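Beta-galactoside-binding lectin (Gallus gallus, PDB 1QMJ) binds beta-galactosides such as lactose as a homodimeric galectin, and may take part in regulating differentiation. Local coordinates at residues 58-63 and 68-73. Residues are numbered along the deposited sequence; the frame is centred on the assembly and turned at random.
Sequences VCNSKE and GEEDRK
Segment 68-73, which carries most of the predicted beta-galactoside site of this galectin, meets strand 56-63 where Glu70 lies against Asn60. The Asn60 amide reaches over to segment 68-73. Its CG lies anti to the backbone N (chi1 -153°), which carries Asn60 ND2 to Gly68 O at 3.0 Å. That oxygen lies close to the amide plane, but ND2 stands above the Gly68 carbonyl plane. ND2 also donates to a water, which in turn donates to Glu70 OE2. Asn60 OD1 accepts from Ser61 N at 2.7 Å, so both ends of the amide are held. The Glu70 carboxylate is turned 90° from the amide plane. Glu70 CD rests on Val58 CG1 at 3.8 Å, and Glu70 OE1 accepts from Arg72 NE at 3.1 Å in a salt bridge. Arg72 also pairs with Asp53. In the beta-sandwich of the galectin fold, 56-63 pairs antiparallel with 66-67 and again with 71-73, and 68-70 break the ladder between them. Cys59 and Asp71 form a hydrogen-bonded pair: Cys59 N to Asp71 O and Asp71 N to Cys59 O are each 2.9 Å. Beyond Asn60, Gly68 N donates to Ser61 O at 2.9 Å. Arg109 hydrogen-bonds to Ser61 OG and Glu69 O.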
loop_
_atom_site.group_PDB
_atom_site.type_symbol
_atom_site.label_atom_id
_atom_site.label_comp_id
_atom_site.label_asym_id
_atom_site.label_seq_id
_atom_site.Cartn_x
_atom_site.Cartn_y
_atom_site.Cartn_z
ATOM N N VAL A 58 -11.001 11.400 -17.061
ATOM C CA VAL A 58 -11.982 12.147 -16.285
ATOM C C VAL A 58 -11.446 12.349 -14.877
ATOM O O VAL A 58 -10.969 11.405 -14.237
ATOM C CB VAL A 58 -13.314 11.385 -16.217
ATOM C CG1 VAL A 58 -14.377 12.113 -15.389
ATOM C CG2 VAL A 58 -13.951 11.155 -17.591
ATOM N N CYS A 59 -11.530 13.582 -14.445
ATOM C CA CYS A 59 -11.090 13.991 -13.108
ATOM C C CYS A 59 -12.291 14.550 -12.370
ATOM O O CYS A 59 -13.131 15.243 -12.955
ATOM C CB CYS A 59 -10.002 15.062 -13.207
ATOM S SG CYS A 59 -8.395 14.414 -13.881
ATOM N N ASN A 60 -12.361 14.245 -11.102
ATOM C CA ASN A 60 -13.473 14.700 -10.276
ATOM C C ASN A 60 -13.163 14.526 -8.801
ATOM O O ASN A 60 -12.262 13.768 -8.421
ATOM C CB ASN A 60 -14.719 13.870 -10.611
ATOM C CG ASN A 60 -16.032 14.609 -10.356
ATOM O OD1 ASN A 60 -16.032 15.656 -9.715
ATOM N ND2 ASN A 60 -17.165 14.118 -10.826
ATOM N N SER A 61 -13.925 15.246 -8.021
ATOM C CA SER A 61 -13.833 15.200 -6.572
ATOM C C SER A 61 -15.121 14.574 -6.062
ATOM O O SER A 61 -16.068 14.352 -6.828
ATOM C CB SER A 61 -13.648 16.611 -5.992
ATOM O OG SER A 61 -14.639 17.490 -6.499
ATOM N N LYS A 62 -15.126 14.302 -4.796
ATOM C CA LYS A 62 -16.272 13.696 -4.124
ATOM C C LYS A 62 -16.268 14.148 -2.681
ATOM O O LYS A 62 -15.239 14.090 -2.001
ATOM C CB LYS A 62 -16.156 12.172 -4.204
ATOM C CG LYS A 62 -17.475 11.443 -3.945
ATOM C CD LYS A 62 -17.330 9.922 -4.031
ATOM C CE LYS A 62 -18.664 9.199 -4.206
ATOM N NZ LYS A 62 -18.504 7.759 -4.458
ATOM N N GLU A 63 -17.413 14.596 -2.242
ATOM C CA GLU A 63 -17.572 15.082 -0.875
ATOM C C GLU A 63 -18.902 14.631 -0.306
ATOM O O GLU A 63 -19.969 14.916 -0.865
ATOM C CB GLU A 63 -17.520 16.605 -0.863
ATOM C CG GLU A 63 -17.573 17.193 0.545
ATOM C CD GLU A 63 -17.622 18.719 0.547
ATOM O OE1 GLU A 63 -17.707 19.361 -0.568
ATOM O OE2 GLU A 63 -17.579 19.363 1.662
ATOM N N GLY A 68 -18.526 15.705 -7.722
ATOM C CA GLY A 68 -18.457 17.121 -8.099
ATOM C C GLY A 68 -18.687 17.223 -9.605
ATOM O O GLY A 68 -19.202 16.290 -10.235
ATOM N N GLU A 69 -18.304 18.353 -10.158
ATOM C CA GLU A 69 -18.438 18.593 -11.602
ATOM C C GLU A 69 -17.235 17.976 -12.312
ATOM O O GLU A 69 -16.077 18.297 -12.009
ATOM C CB GLU A 69 -18.493 20.096 -11.892
ATOM C CG GLU A 69 -18.285 20.431 -13.375
ATOM C CD GLU A 69 -19.483 20.058 -14.258
ATOM O OE1 GLU A 69 -20.662 19.959 -13.743
ATOM O OE2 GLU A 69 -19.315 19.843 -15.520
ATOM N N GLU A 70 -17.536 17.100 -13.237
ATOM C CA GLU A 70 -16.513 16.404 -14.010
ATOM C C GLU A 70 -15.641 17.391 -14.765
ATOM O O GLU A 70 -16.099 18.471 -15.166
ATOM C CB GLU A 70 -17.155 15.475 -15.032
ATOM C CG GLU A 70 -17.672 14.179 -14.422
ATOM C CD GLU A 70 -18.023 13.135 -15.477
ATOM O OE1 GLU A 70 -17.971 13.446 -16.729
ATOM O OE2 GLU A 70 -18.370 11.949 -15.117
ATOM N N ASP A 71 -14.418 16.966 -14.915
ATOM C CA ASP A 71 -13.386 17.703 -15.629
ATOM C C ASP A 71 -12.723 16.737 -16.594
ATOM O O ASP A 71 -11.913 15.891 -16.194
ATOM C CB ASP A 71 -12.354 18.259 -14.643
ATOM C CG ASP A 71 -11.261 19.088 -15.327
ATOM O OD1 ASP A 71 -11.416 19.478 -16.547
ATOM O OD2 ASP A 71 -10.186 19.394 -14.684
ATOM N N ARG A 72 -13.091 16.882 -17.841
ATOM C CA ARG A 72 -12.573 16.037 -18.915
ATOM C C ARG A 72 -11.321 16.660 -19.504
ATOM O O ARG A 72 -11.303 17.849 -19.842
ATOM C CB ARG A 72 -13.627 15.889 -19.999
ATOM C CG ARG A 72 -14.663 14.843 -19.638
ATOM C CD ARG A 72 -16.091 15.259 -19.957
ATOM N NE ARG A 72 -17.037 14.209 -19.608
ATOM C CZ ARG A 72 -17.148 13.070 -20.288
ATOM N NH1 ARG A 72 -16.386 12.838 -21.367
ATOM N NH2 ARG A 72 -17.993 12.087 -19.962
ATOM N N LYS A 73 -10.306 15.826 -19.608
ATOM C CA LYS A 73 -9.000 16.230 -20.144
ATOM C C LYS A 73 -8.901 15.847 -21.623
ATOM O O LYS A 73 -9.547 14.894 -22.083
ATOM C CB LYS A 73 -7.890 15.543 -19.359
ATOM C CG LYS A 73 -7.844 15.990 -17.895
ATOM C CD LYS A 73 -7.596 17.493 -17.735
ATOM C CE LYS A 73 -7.554 17.938 -16.272
ATOM N NZ LYS A 73 -7.141 19.340 -16.111
HETATM O O HOH W 1 -16.971 11.594 -12.235
#